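Alpha/beta hydrolase fold protein (Ochrobactrum, PDB 4G9E) hydrolyses N-acyl homoserine lactones, signal molecules of bacterial quorum sensing, by opening their lactone ring, and is held here with the ring-opened product N-butanoyl-L-homoserine. Local coordinates at residues L28-N33 and A96-W101; P57-H62 and E78-A83; P127-E132 and E190-G195. All blocks are in the same frame, centred on the assembly; numbering follows the deposited sequence.

Interaction 1 (L28-N33 and A96-W101); sequences LMIHGN and AVVFGW. With C4L (N-butanoyl-L-homoserine), chain C.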
ATOM      1  N   LEU A  28       4.172   7.794  -5.109  1.00  7.41           N
ATOM      2  CA  LEU A  28       4.184   7.433  -3.701  1.00  7.69           C
ATOM      3  C   LEU A  28       3.835   5.955  -3.596  1.00  6.71           C
ATOM      4  O   LEU A  28       2.785   5.538  -4.078  1.00  8.02           O
ATOM      5  CB  LEU A  28       3.142   8.260  -2.955  1.00  7.92           C
ATOM      6  CG  LEU A  28       2.860   7.827  -1.519  1.00  7.81           C
ATOM      7  CD1 LEU A  28       4.095   7.966  -0.648  1.00  8.87           C
ATOM      8  CD2 LEU A  28       1.706   8.659  -0.935  1.00  8.85           C
ATOM      9  N   MET A  29       4.716   5.169  -2.982  1.00  7.14           N
ATOM     10  CA  MET A  29       4.466   3.748  -2.747  1.00  6.58           C
ATOM     11  C   MET A  29       4.234   3.546  -1.257  1.00  6.83           C
ATOM     12  O   MET A  29       5.079   3.939  -0.452  1.00  7.92           O
ATOM     13  CB  MET A  29       5.657   2.896  -3.204  1.00  6.97           C
ATOM     14  CG  MET A  29       5.970   3.036  -4.680  1.00  7.53           C
ATOM     15  SD  MET A  29       7.271   1.929  -5.264  1.00  7.93           S
ATOM     16  CE  MET A  29       6.341   0.412  -5.421  1.00  9.34           C
ATOM     17  N   ILE A  30       3.099   2.941  -0.905  1.00  6.54           N
ATOM     18  CA  ILE A  30       2.705   2.761   0.489  1.00  6.48           C
ATOM     19  C   ILE A  30       2.703   1.271   0.826  1.00  6.38           C
ATOM     20  O   ILE A  30       1.966   0.488   0.225  1.00  6.90           O
ATOM     21  CB  ILE A  30       1.299   3.337   0.778  1.00  6.81           C
ATOM     22  CG1 ILE A  30       1.148   4.765   0.235  1.00  7.79           C
ATOM     23  CG2 ILE A  30       1.032   3.310   2.268  1.00  7.47           C
ATOM     24  CD1 ILE A  30      -0.249   5.321   0.393  1.00  8.64           C
ATOM     25  N   HIS A  31       3.540   0.896   1.788  1.00  6.94           N
ATOM     26  CA  HIS A  31       3.723  -0.501   2.166  1.00  7.00           C
ATOM     27  C   HIS A  31       2.552  -1.076   2.964  1.00  7.54           C
ATOM     28  O   HIS A  31       1.605  -0.376   3.338  1.00  8.60           O
ATOM     29  CB  HIS A  31       5.028  -0.663   2.941  1.00  7.95           C
ATOM     30  CG  HIS A  31       5.013  -0.023   4.299  1.00  7.51           C
ATOM     31  ND1 HIS A  31       4.372  -0.584   5.385  1.00  8.08           N
ATOM     32  CD2 HIS A  31       5.572   1.128   4.746  1.00  7.90           C
ATOM     33  CE1 HIS A  31       4.530   0.201   6.438  1.00  8.48           C
ATOM     34  NE2 HIS A  31       5.256   1.245   6.080  1.00  8.66           N
ATOM     35  N   GLY A  32       2.643  -2.378   3.219  1.00  8.46           N
ATOM     36  CA  GLY A  32       1.590  -3.116   3.886  1.00  9.95           C
ATOM     37  C   GLY A  32       1.765  -3.288   5.382  1.00  8.75           C
ATOM     38  O   GLY A  32       2.688  -2.755   5.998  1.00  8.71           O
ATOM     39  N   ASN A  33       0.842  -4.043   5.957  1.00  8.80           N
ATOM     40  CA  ASN A  33       0.805  -4.324   7.384  1.00  9.30           C
ATOM     41  C   ASN A  33       2.128  -4.933   7.850  1.00  9.28           C
ATOM     42  O   ASN A  33       2.561  -5.968   7.336  1.00 10.17           O
ATOM     43  CB  ASN A  33      -0.343  -5.299   7.626  1.00  9.95           C
ATOM     44  CG  ASN A  33      -0.636  -5.533   9.090  1.00 10.64           C
ATOM     45  OD1 ASN A  33       0.250  -5.494   9.949  1.00 10.97           O
ATOM     46  ND2 ASN A  33      -1.899  -5.807   9.378  1.00 10.88           N
ATOM     47  N   ALA A  96       1.149  13.241  -7.001  1.00  8.70           N
ATOM     48  CA  ALA A  96       1.722  11.916  -7.162  1.00  8.41           C
ATOM     49  C   ALA A  96       0.697  10.938  -7.706  1.00  7.53           C
ATOM     50  O   ALA A  96      -0.509  11.051  -7.451  1.00  8.65           O
ATOM     51  CB  ALA A  96       2.261  11.411  -5.843  1.00  8.82           C
ATOM     52  N   VAL A  97       1.197   9.962  -8.451  1.00  7.50           N
ATOM     53  CA  VAL A  97       0.497   8.692  -8.606  1.00  7.51           C
ATOM     54  C   VAL A  97       0.756   7.911  -7.321  1.00  6.78           C
ATOM     55  O   VAL A  97       1.847   7.998  -6.758  1.00  7.69           O
ATOM     56  CB  VAL A  97       1.038   7.905  -9.830  1.00  8.30           C
ATOM     57  CG1 VAL A  97       0.375   6.533  -9.948  1.00  8.61           C
ATOM     58  CG2 VAL A  97       0.839   8.719 -11.109  1.00  9.90           C
ATOM     59  N   VAL A  98      -0.249   7.184  -6.835  1.00  7.33           N
ATOM     60  CA  VAL A  98      -0.089   6.402  -5.610  1.00  7.33           C
ATOM     61  C   VAL A  98      -0.195   4.919  -5.921  1.00  6.77           C
ATOM     62  O   VAL A  98      -1.117   4.491  -6.614  1.00  7.39           O
ATOM     63  CB  VAL A  98      -1.116   6.817  -4.528  1.00  8.12           C
ATOM     64  CG1 VAL A  98      -0.985   5.929  -3.285  1.00  8.60           C
ATOM     65  CG2 VAL A  98      -0.917   8.289  -4.183  1.00  9.42           C
ATOM     66  N   PHE A  99       0.771   4.153  -5.423  1.00  6.80           N
ATOM     67  CA  PHE A  99       0.692   2.703  -5.417  1.00  7.13           C
ATOM     68  C   PHE A  99       0.556   2.258  -3.967  1.00  7.03           C
ATOM     69  O   PHE A  99       1.401   2.589  -3.139  1.00  7.60           O
ATOM     70  CB  PHE A  99       1.946   2.058  -6.025  1.00  7.91           C
ATOM     71  CG  PHE A  99       2.012   0.585  -5.773  1.00  7.32           C
ATOM     72  CD1 PHE A  99       1.174  -0.270  -6.461  1.00  7.83           C
ATOM     73  CD2 PHE A  99       2.833   0.063  -4.779  1.00  8.77           C
ATOM     74  CE1 PHE A  99       1.183  -1.631  -6.202  1.00  8.47           C
ATOM     75  CE2 PHE A  99       2.849  -1.299  -4.517  1.00  9.11           C
ATOM     76  CZ  PHE A  99       2.022  -2.143  -5.227  1.00  8.95           C
ATOM     77  N   GLY A 100      -0.490   1.497  -3.665  1.00  6.28           N
ATOM     78  CA  GLY A 100      -0.677   0.999  -2.315  1.00  6.73           C
ATOM     79  C   GLY A 100      -0.691  -0.513  -2.286  1.00  6.79           C
ATOM     80  O   GLY A 100      -1.469  -1.149  -3.003  1.00  7.16           O
ATOM     81  N   TRP A 101       0.168  -1.072  -1.441  1.00  6.86           N
ATOM     82  CA  TRP A 101       0.271  -2.510  -1.263  1.00  6.97           C
ATOM     83  C   TRP A 101      -0.507  -2.936  -0.020  1.00  6.38           C
ATOM     84  O   TRP A 101      -0.092  -2.650   1.106  1.00  7.25           O
ATOM     85  CB  TRP A 101       1.737  -2.922  -1.123  1.00  7.94           C
ATOM     86  CG  TRP A 101       1.912  -4.376  -0.839  1.00  7.56           C
ATOM     87  CD1 TRP A 101       1.186  -5.407  -1.366  1.00  8.42           C
ATOM     88  CD2 TRP A 101       2.856  -4.959   0.060  1.00  7.87           C
ATOM     89  NE1 TRP A 101       1.626  -6.604  -0.836  1.00  8.84           N
ATOM     90  CE2 TRP A 101       2.656  -6.354   0.032  1.00  8.69           C
ATOM     91  CE3 TRP A 101       3.869  -4.439   0.864  1.00  8.34           C
ATOM     92  CZ2 TRP A 101       3.427  -7.233   0.792  1.00  8.74           C
ATOM     93  CZ3 TRP A 101       4.631  -5.312   1.621  1.00  9.06           C
ATOM     94  CH2 TRP A 101       4.402  -6.692   1.585  1.00  9.26           C
TER
HETATM   95  O1  C4L C 301      -0.384  -7.238   3.803  0.72  9.92           O
HETATM   96  C4  C4L C 301      -1.231  -6.507   4.370  0.85  9.36           C
HETATM   97  O2  C4L C 301      -1.118  -5.264   4.461  0.85  8.67           O
HETATM   98  C3  C4L C 301      -2.446  -7.144   5.004  0.91 10.65           C
HETATM   99  C2  C4L C 301      -2.787  -8.484   4.340  0.84 11.51           C
HETATM  100  C1  C4L C 301      -3.662  -9.359   5.224  0.63 12.25           C
HETATM  101  O3  C4L C 301      -2.895  -9.865   6.328  0.69 12.69           O
HETATM  102  N1  C4L C 301      -3.633  -6.285   4.921  0.94 10.48           N
HETATM  103  C5  C4L C 301      -4.114  -5.622   5.977  0.91  9.72           C
HETATM  104  O4  C4L C 301      -3.620  -5.685   7.096  0.84  9.91           O
HETATM  105  C6  C4L C 301      -5.342  -4.773   5.745  1.00 10.69           C
HETATM  106  C7  C4L C 301      -6.368  -5.060   6.837  0.65 12.02           C
HETATM  107  C8  C4L C 301      -6.887  -6.491   6.789  0.71 12.15           C

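Interaction 2 (P57-H62 and E78-A83); sequences PDLPGH and EGYADA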
ATOM      1  N   PRO A  57       7.827   5.857   1.980  1.00  8.58           N
ATOM      2  CA  PRO A  57       7.969   6.134   3.413  1.00  9.66           C
ATOM      3  C   PRO A  57       7.687   4.911   4.263  1.00  9.57           C
ATOM      4  O   PRO A  57       7.243   3.880   3.774  1.00 10.97           O
ATOM      5  CB  PRO A  57       6.885   7.184   3.689  1.00 10.97           C
ATOM      6  CG  PRO A  57       6.296   7.553   2.379  1.00 12.66           C
ATOM      7  CD  PRO A  57       6.588   6.424   1.429  1.00  9.40           C
ATOM      8  N   ASP A  58       7.953   5.044   5.553  1.00  8.88           N
ATOM      9  CA  ASP A  58       7.518   4.062   6.532  1.00  9.04           C
ATOM     10  C   ASP A  58       6.355   4.647   7.323  1.00  8.86           C
ATOM     11  O   ASP A  58       6.440   5.760   7.843  1.00  9.33           O
ATOM     12  CB  ASP A  58       8.656   3.699   7.482  1.00 10.08           C
ATOM     13  CG  ASP A  58       9.778   2.943   6.789  1.00 11.81           C
ATOM     14  OD1 ASP A  58       9.513   2.322   5.745  1.00 14.62           O
ATOM     15  OD2 ASP A  58      10.923   2.960   7.287  1.00 11.05           O
ATOM     16  N   LEU A  59       5.258   3.906   7.397  1.00  8.27           N
ATOM     17  CA  LEU A  59       4.140   4.326   8.229  1.00  8.47           C
ATOM     18  C   LEU A  59       4.571   4.468   9.684  1.00  8.66           C
ATOM     19  O   LEU A  59       5.482   3.771  10.137  1.00  8.76           O
ATOM     20  CB  LEU A  59       2.999   3.317   8.160  1.00  8.67           C
ATOM     21  CG  LEU A  59       2.345   3.081   6.800  1.00  8.17           C
ATOM     22  CD1 LEU A  59       1.333   1.957   6.892  1.00  9.04           C
ATOM     23  CD2 LEU A  59       1.707   4.363   6.264  1.00  8.45           C
ATOM     24  N   PRO A  60       3.903   5.355  10.434  1.00  8.42           N
ATOM     25  CA  PRO A  60       4.107   5.370  11.885  1.00  9.66           C
ATOM     26  C   PRO A  60       4.022   3.946  12.429  1.00  9.30           C
ATOM     27  O   PRO A  60       3.176   3.168  11.988  1.00  9.73           O
ATOM     28  CB  PRO A  60       2.938   6.223  12.384  1.00 10.29           C
ATOM     29  CG  PRO A  60       2.709   7.187  11.256  1.00 11.48           C
ATOM     30  CD  PRO A  60       2.919   6.364  10.003  1.00  9.92           C
ATOM     31  N   GLY A  61       4.890   3.616  13.382  1.00  9.75           N
ATOM     32  CA  GLY A  61       4.909   2.295  13.986  1.00 10.21           C
ATOM     33  C   GLY A  61       5.587   1.214  13.163  1.00  9.91           C
ATOM     34  O   GLY A  61       5.619   0.062  13.584  1.00 10.91           O
ATOM     35  N   HIS A  62       6.120   1.586  11.999  1.00  9.99           N
ATOM     36  CA  HIS A  62       6.694   0.634  11.058  1.00  9.86           C
ATOM     37  C   HIS A  62       8.093   1.053  10.622  1.00  9.82           C
ATOM     38  O   HIS A  62       8.433   2.238  10.612  1.00  9.88           O
ATOM     39  CB  HIS A  62       5.817   0.547   9.805  1.00  9.77           C
ATOM     40  CG  HIS A  62       4.477  -0.084  10.026  1.00  9.17           C
ATOM     41  ND1 HIS A  62       3.445   0.555  10.682  1.00  9.11           N
ATOM     42  CD2 HIS A  62       3.991  -1.291   9.653  1.00  9.32           C
ATOM     43  CE1 HIS A  62       2.388  -0.240  10.708  1.00  8.78           C
ATOM     44  NE2 HIS A  62       2.693  -1.368  10.092  1.00  9.17           N
ATOM     45  N   GLU A  78      -7.599   5.445   7.829  1.00  7.21           N
ATOM     46  CA  GLU A  78      -7.787   6.876   7.633  1.00  7.47           C
ATOM     47  C   GLU A  78      -6.685   7.698   8.318  1.00  7.23           C
ATOM     48  O   GLU A  78      -6.269   8.726   7.788  1.00  7.53           O
ATOM     49  CB  GLU A  78      -9.194   7.306   8.065  1.00  8.93           C
ATOM     50  CG  GLU A  78      -9.512   7.137   9.549  1.00 10.15           C
ATOM     51  CD  GLU A  78     -10.085   5.773   9.933  1.00  9.54           C
ATOM     52  OE1 GLU A  78      -9.847   4.755   9.242  1.00  8.89           O
ATOM     53  OE2 GLU A  78     -10.778   5.728  10.965  1.00 11.55           O
ATOM     54  N   GLY A  79      -6.203   7.252   9.478  1.00  7.27           N
ATOM     55  CA  GLY A  79      -5.111   7.930  10.152  1.00  7.49           C
ATOM     56  C   GLY A  79      -3.815   7.871   9.372  1.00  7.20           C
ATOM     57  O   GLY A  79      -3.078   8.863   9.287  1.00  7.79           O
ATOM     58  N   TYR A  80      -3.521   6.704   8.813  1.00  6.71           N
ATOM     59  CA  TYR A  80      -2.357   6.563   7.948  1.00  6.95           C
ATOM     60  C   TYR A  80      -2.500   7.434   6.694  1.00  6.66           C
ATOM     61  O   TYR A  80      -1.523   8.004   6.210  1.00  7.05           O
ATOM     62  CB  TYR A  80      -2.193   5.115   7.525  1.00  7.47           C
ATOM     63  CG  TYR A  80      -1.750   4.135   8.601  1.00  7.17           C
ATOM     64  CD1 TYR A  80      -0.665   4.399   9.429  1.00  8.10           C
ATOM     65  CD2 TYR A  80      -2.409   2.924   8.745  1.00  7.52           C
ATOM     66  CE1 TYR A  80      -0.251   3.460  10.386  1.00  8.60           C
ATOM     67  CE2 TYR A  80      -2.017   1.994   9.692  1.00  7.99           C
ATOM     68  CZ  TYR A  80      -0.934   2.263  10.498  1.00  8.16           C
ATOM     69  OH  TYR A  80      -0.538   1.333  11.424  1.00  8.89           O
ATOM     70  N   ALA A  81      -3.715   7.532   6.170  1.00  6.52           N
ATOM     71  CA  ALA A  81      -3.956   8.392   5.013  1.00  6.79           C
ATOM     72  C   ALA A  81      -3.689   9.846   5.370  1.00  7.24           C
ATOM     73  O   ALA A  81      -3.111  10.593   4.574  1.00  7.57           O
ATOM     74  CB  ALA A  81      -5.356   8.199   4.482  1.00  6.96           C
ATOM     75  N   ASP A  82      -4.114  10.268   6.564  0.72  7.17           N
ATOM     76  CA  ASP A  82      -3.787  11.608   7.037  0.72  7.85           C
ATOM     77  C   ASP A  82      -2.276  11.784   7.103  0.72  7.86           C
ATOM     78  O   ASP A  82      -1.738  12.781   6.621  0.72  8.45           O
ATOM     79  CB  ASP A  82      -4.412  11.880   8.411  0.72  9.26           C
ATOM     80  CG  ASP A  82      -5.864  12.281   8.320  0.72 11.44           C
ATOM     81  OD1 ASP A  82      -6.218  12.988   7.357  0.72 12.27           O
ATOM     82  OD2 ASP A  82      -6.651  11.895   9.205  0.72 13.25           O
ATOM     83  N   ALA A  83      -1.590  10.809   7.689  1.00  7.86           N
ATOM     84  CA  ALA A  83      -0.139  10.907   7.831  1.00  8.76           C
ATOM     85  C   ALA A  83       0.560  11.019   6.474  1.00  8.00           C
ATOM     86  O   ALA A  83       1.462  11.839   6.295  1.00  8.82           O
ATOM     87  CB  ALA A  83       0.405   9.715   8.620  1.00  9.03           C
TER

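Interaction 3 (P127-E132 and E190-G195); sequences PPVARE and EKFGSG. With C4L (N-butanoyl-L-homoserine), chain C.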
ATOM      1  N   PRO A 127      -8.605  -5.728  -1.473  1.00  8.53           N
ATOM      2  CA  PRO A 127      -9.992  -5.759  -1.938  1.00  8.94           C
ATOM      3  C   PRO A 127     -10.747  -4.570  -1.340  1.00  8.47           C
ATOM      4  O   PRO A 127     -10.845  -4.467  -0.116  1.00  8.97           O
ATOM      5  CB  PRO A 127     -10.517  -7.067  -1.344  1.00 10.09           C
ATOM      6  CG  PRO A 127      -9.745  -7.233  -0.064  1.00 10.32           C
ATOM      7  CD  PRO A 127      -8.427  -6.489  -0.224  1.00  9.18           C
ATOM      8  N   PRO A 128     -11.259  -3.658  -2.180  1.00  8.55           N
ATOM      9  CA  PRO A 128     -12.076  -2.584  -1.609  1.00  8.60           C
ATOM     10  C   PRO A 128     -13.338  -3.212  -1.031  1.00  9.80           C
ATOM     11  O   PRO A 128     -14.075  -3.882  -1.753  1.00 12.28           O
ATOM     12  CB  PRO A 128     -12.384  -1.700  -2.824  1.00  9.34           C
ATOM     13  CG  PRO A 128     -11.273  -1.996  -3.801  1.00  9.73           C
ATOM     14  CD  PRO A 128     -11.046  -3.478  -3.625  1.00  9.07           C
ATOM     15  N   VAL A 129     -13.546  -3.051   0.270  1.00  9.67           N
ATOM     16  CA  VAL A 129     -14.670  -3.672   0.957  1.00  9.70           C
ATOM     17  C   VAL A 129     -15.319  -2.684   1.898  1.00  9.70           C
ATOM     18  O   VAL A 129     -14.636  -1.882   2.519  1.00 10.50           O
ATOM     19  CB  VAL A 129     -14.238  -4.910   1.795  1.00 10.45           C
ATOM     20  CG1 VAL A 129     -13.948  -6.097   0.902  1.00 11.55           C
ATOM     21  CG2 VAL A 129     -13.043  -4.588   2.689  1.00 12.02           C
ATOM     22  N   ALA A 130     -16.642  -2.741   1.981  1.00 10.67           N
ATOM     23  CA  ALA A 130     -17.360  -2.120   3.077  1.00 11.27           C
ATOM     24  C   ALA A 130     -17.099  -2.984   4.306  1.00 10.97           C
ATOM     25  O   ALA A 130     -16.697  -4.143   4.181  1.00 11.56           O
ATOM     26  CB  ALA A 130     -18.840  -2.066   2.771  1.00 12.38           C
ATOM     27  N   ARG A 131     -17.337  -2.443   5.495  1.00 11.46           N
ATOM     28  CA  ARG A 131     -16.979  -3.180   6.698  1.00 12.84           C
ATOM     29  C   ARG A 131     -17.644  -4.558   6.763  1.00 13.65           C
ATOM     30  O   ARG A 131     -17.044  -5.513   7.252  1.00 15.23           O
ATOM     31  CB  ARG A 131     -17.283  -2.369   7.957  1.00 13.44           C
ATOM     32  CG  ARG A 131     -18.757  -2.183   8.244  1.00 12.80           C
ATOM     33  CD  ARG A 131     -18.974  -1.386   9.507  1.00 13.18           C
ATOM     34  NE  ARG A 131     -20.335  -1.551   9.978  1.00 14.52           N
ATOM     35  CZ  ARG A 131     -20.765  -1.137  11.161  1.00 14.83           C
ATOM     36  NH1 ARG A 131     -19.937  -0.517  11.983  1.00 14.08           N
ATOM     37  NH2 ARG A 131     -22.023  -1.345  11.514  1.00 16.72           N
ATOM     38  N   GLU A 132     -18.870  -4.674   6.260  1.00 13.15           N
ATOM     39  CA  GLU A 132     -19.581  -5.949   6.337  1.00 14.35           C
ATOM     40  C   GLU A 132     -19.093  -6.985   5.314  1.00 14.62           C
ATOM     41  O   GLU A 132     -19.518  -8.140   5.341  1.00 16.44           O
ATOM     42  CB  GLU A 132     -21.095  -5.754   6.221  1.00 16.72           C
ATOM     43  CG  GLU A 132     -21.609  -5.366   4.848  1.00 19.48           C
ATOM     44  CD  GLU A 132     -21.493  -3.879   4.538  1.00 21.48           C
ATOM     45  OE1 GLU A 132     -20.982  -3.101   5.381  1.00 20.27           O
ATOM     46  OE2 GLU A 132     -21.924  -3.494   3.428  1.00 24.06           O
ATOM     47  N   GLU A 190      -9.343  -3.485  14.139  1.00 10.94           N
ATOM     48  CA  GLU A 190     -10.607  -3.226  14.822  1.00 11.81           C
ATOM     49  C   GLU A 190     -11.364  -2.070  14.174  1.00 10.30           C
ATOM     50  O   GLU A 190     -12.572  -2.157  13.946  1.00 11.60           O
ATOM     51  CB  GLU A 190     -10.367  -2.935  16.301  1.00 13.45           C
ATOM     52  CG  GLU A 190     -10.044  -4.169  17.123  1.00 17.63           C
ATOM     53  CD  GLU A 190      -9.769  -3.857  18.579  1.00 21.90           C
ATOM     54  OE1 GLU A 190      -9.618  -2.666  18.920  1.00 24.67           O
ATOM     55  OE2 GLU A 190      -9.701  -4.812  19.382  1.00 24.39           O
ATOM     56  N   LYS A 191     -10.650  -0.994  13.865  1.00  9.54           N
ATOM     57  CA  LYS A 191     -11.287   0.179  13.276  1.00  9.11           C
ATOM     58  C   LYS A 191     -11.776  -0.085  11.845  1.00  9.36           C
ATOM     59  O   LYS A 191     -12.811   0.432  11.430  1.00 10.09           O
ATOM     60  CB  LYS A 191     -10.351   1.385  13.359  1.00  8.77           C
ATOM     61  CG  LYS A 191     -10.163   1.868  14.789  1.00  9.55           C
ATOM     62  CD  LYS A 191      -9.350   3.133  14.869  1.00 11.05           C
ATOM     63  CE  LYS A 191      -9.373   3.698  16.275  1.00 13.27           C
ATOM     64  NZ  LYS A 191      -8.609   4.966  16.344  1.00 15.77           N
ATOM     65  N   PHE A 192     -11.039  -0.912  11.113  1.00  9.66           N
ATOM     66  CA  PHE A 192     -11.414  -1.334   9.764  1.00 10.37           C
ATOM     67  C   PHE A 192     -12.742  -2.083   9.811  1.00  9.63           C
ATOM     68  O   PHE A 192     -13.680  -1.758   9.083  1.00 11.07           O
ATOM     69  CB  PHE A 192     -10.280  -2.206   9.207  1.00 10.76           C
ATOM     70  CG  PHE A 192     -10.522  -2.804   7.839  1.00 10.44           C
ATOM     71  CD1 PHE A 192     -11.100  -2.081   6.807  1.00 11.10           C
ATOM     72  CD2 PHE A 192     -10.080  -4.088   7.573  1.00 11.13           C
ATOM     73  CE1 PHE A 192     -11.250  -2.654   5.532  1.00 11.86           C
ATOM     74  CE2 PHE A 192     -10.230  -4.657   6.322  1.00 11.13           C
ATOM     75  CZ  PHE A 192     -10.811  -3.943   5.303  1.00 11.55           C
ATOM     76  N   GLY A 193     -12.825  -3.086  10.688  1.00 10.67           N
ATOM     77  CA  GLY A 193     -14.034  -3.874  10.843  1.00 11.41           C
ATOM     78  C   GLY A 193     -15.210  -3.065  11.352  1.00 11.24           C
ATOM     79  O   GLY A 193     -16.361  -3.423  11.108  1.00 12.66           O
ATOM     80  N   SER A 194     -14.927  -1.963  12.043  1.00 11.44           N
ATOM     81  CA  SER A 194     -15.967  -1.089  12.574  0.71 11.59           C
ATOM     82  C   SER A 194     -16.372   0.027  11.607  1.00 10.55           C
ATOM     83  O   SER A 194     -17.311   0.761  11.867  1.00 12.48           O
ATOM     84  CB  SER A 194     -15.512  -0.484  13.903  0.71 13.12           C
ATOM     85  OG  SER A 194     -15.491  -1.463  14.926  0.71 14.54           O
ATOM     86  N   GLY A 195     -15.653   0.174  10.499  1.00 10.29           N
ATOM     87  CA  GLY A 195     -15.992   1.210   9.538  1.00 10.49           C
ATOM     88  C   GLY A 195     -15.808   2.631  10.049  1.00 10.54           C
ATOM     89  O   GLY A 195     -16.606   3.527   9.747  1.00 11.45           O
TER
HETATM   90  O1  C4L C 301      -0.384  -7.238   3.803  0.72  9.92           O
HETATM   91  C4  C4L C 301      -1.231  -6.507   4.370  0.85  9.36           C
HETATM   92  O2  C4L C 301      -1.118  -5.264   4.461  0.85  8.67           O
HETATM   93  C3  C4L C 301      -2.446  -7.144   5.004  0.91 10.65           C
HETATM   94  C2  C4L C 301      -2.787  -8.484   4.340  0.84 11.51           C
HETATM   95  C1  C4L C 301      -3.662  -9.359   5.224  0.63 12.25           C
HETATM   96  O3  C4L C 301      -2.895  -9.865   6.328  0.69 12.69           O
HETATM   97  N1  C4L C 301      -3.633  -6.285   4.921  0.94 10.48           N
HETATM   98  C5  C4L C 301      -4.114  -5.622   5.977  0.91  9.72           C
HETATM   99  O4  C4L C 301      -3.620  -5.685   7.096  0.84  9.91           O
HETATM  100  C6  C4L C 301      -5.342  -4.773   5.745  1.00 10.69           C
HETATM  101  C7  C4L C 301      -6.368  -5.060   6.837  0.65 12.02           C
HETATM  102  C8  C4L C 301      -6.887  -6.491   6.789  0.71 12.15           C
HETATM  103  O   HOH W   1     -16.569  -6.067   9.866  0.92 32.31           O

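Interaction 1 (L28-N33 and A96-W101)
Leu28, Met29 and Ile30 run beside Val98, Phe99 and Gly100 as neighbouring parallel strands, whose short axes diverge by only 13°. Four backbone hydrogen bonds stitch them, from Leu28 N to Val97 O (2.9 Å) at one end to Trp101 N and Ile30 O (2.9 Å) at the other, with Leu28 O and Phe99 O taking the two between. On one face of the sheet the bent chain of Met29 brings its CE to 3.6 Å from Phe99 CD2, and Phe258 of helix 255-270 adds an edge-to-face ring contact with Phe99. On the reverse face Leu28 lies alongside Val98, while Ile30 CD1 reaches Val98 CG1 at 3.8 Å; helix 103-111 covers Leu28 and Ile30 there.

Trp101, the last residue of its strand, packs on the loop that follows Ile30. Its CB lies 3.7 Å from Ile30 O, and CG stands anti to the backbone N (chi1 176°), which carries the indole beyond the last strand pair. The benzo side then passes Gly32: CE3 comes to 3.4 Å from Gly32 N, with CD2 and CZ3 flanking it a little farther off. On the pyrrole side NE1 is hydrogen-bonded to His248 O.

Past the strand, His31 ND1 donates to Gly32 O within the carbonyl plane, on a lone pair, tying the imidazole to the loop backbone one residue on. Asn33 grips the ligand twice: its N donates almost straight (175°) to C4L O2, a carboxylate oxygen of the opened lactone, at 2.8 Å, and its ND2 to C4L O4 at 2.9 Å. Leu103 N also donates to the ligand. With Gly100 opening a probable GxSxG nucleophile elbow around Ser102, Asn33 N and Leu103 N are probably the oxyanion-hole amides, as in other alpha/beta hydrolases.

Interaction 2 (P57-H62 and E78-A83)
Leu59 lies over the ring of Tyr80, the residue that carries most of this loop-to-helix contact. Within helix 77-91, the carbonyl oxygens of Glu78 and Gly79 accept from Asp82 N and Ala83 N, which keeps the helix regular around Tyr80. Tyr80 follows, with CG anti to its carbonyl carbon (chi1 -71°), and its ring leans out toward the loop. Leu59 CD1 sits above the ring centre, 4.0 Å from the centroid and 7° off the normal, a clear CH-pi contact. Leu59 CB reaches the ring rim as well, 3.9 Å from Tyr80 CE1. Near the ring plane, Pro60 O lies at the edge, 3.8 Å from the same CE1, and Pro60 CD lies alongside Tyr80 CD1, the two side chains running in opposite directions. At the tip, Tyr80 OH meets the edge of the imidazole, 3.4 Å from His62 CE1.

Within the loop, His62 ND1 donates to Pro60 O (2.9 Å), which lies in the ring plane, although the donor stands 40° out of the carbonyl plane; the His31 ring is a further neighbour. The bond lies within a type II turn from Leu59 to His62, closed by His62 N to Leu59 O, with Gly61 at positive phi. One turn of helix after Tyr80, Ala83 CB touches Pro60 CG at 4.3 Å.

The loop leaves strand 52-57, and helix 77-91 leads on to strand 97-101; helix 103-111 packs on both segments, Leu59 and Tyr80 touching its Ile107.

Interaction 3 (P127-E132 and E190-G195)
Arg131 and Gly193 bring the two backbones to 5.1 Å, CA to CA, where a loop entering a short 3-10 turn passes the C-terminal end of helix 182-194. That helix closes in a Schellman motif: Gly195 turns to positive phi, and its N bonds back to Phe192 O. One water joins the two backbones, donating to Arg131 O (2.7 Å) and to Gly193 O (2.9 Å).

Arg131 then extends along the helix end. Its CG takes the crowded position between N and carbonyl carbon (chi1 70°), CB lies 3.4 Å from Gly193 O, and the chain runs out straight so that NH1 donates to Ser194 O at 2.9 Å. The oxygen lies near the guanidinium plane, but NH1 stands 55° above the carbonyl plane. A positive group here would probably suit the negative end of the helix dipole.

Deeper in, Val129 CG2 meets the ring tip, 3.5 Å from Phe192 CZ. Phe192 CE2 lies 3.8 Å from C4L C8, the end of the butanoyl tail. Phe192 thus lines the acyl-tail pocket from the helical region inserted after strand 120-124, a common site for the cap of alpha/beta hydrolases.

In the fold
Interactions 1 and 2 are both buried, yet one is built on a ladder of backbone bonds between parallel strands of the sheet core and the other, with no hydrogen bond between its segments, on aliphatic and aromatic contact. Interaction 3, partly at the surface, mixes a water bridge and a charged side chain with an apolar pair. The first two touch: His31 NE2 lies 3.0 Å from Leu59 N, a probable hydrogen bond. Interaction 2 is nested within the chain loop closed by interaction 1. Interaction 3 lies about 19 Å from interaction 1, centre to centre, yet both reach the same ligand, one at its polar groups, the other at its acyl tail.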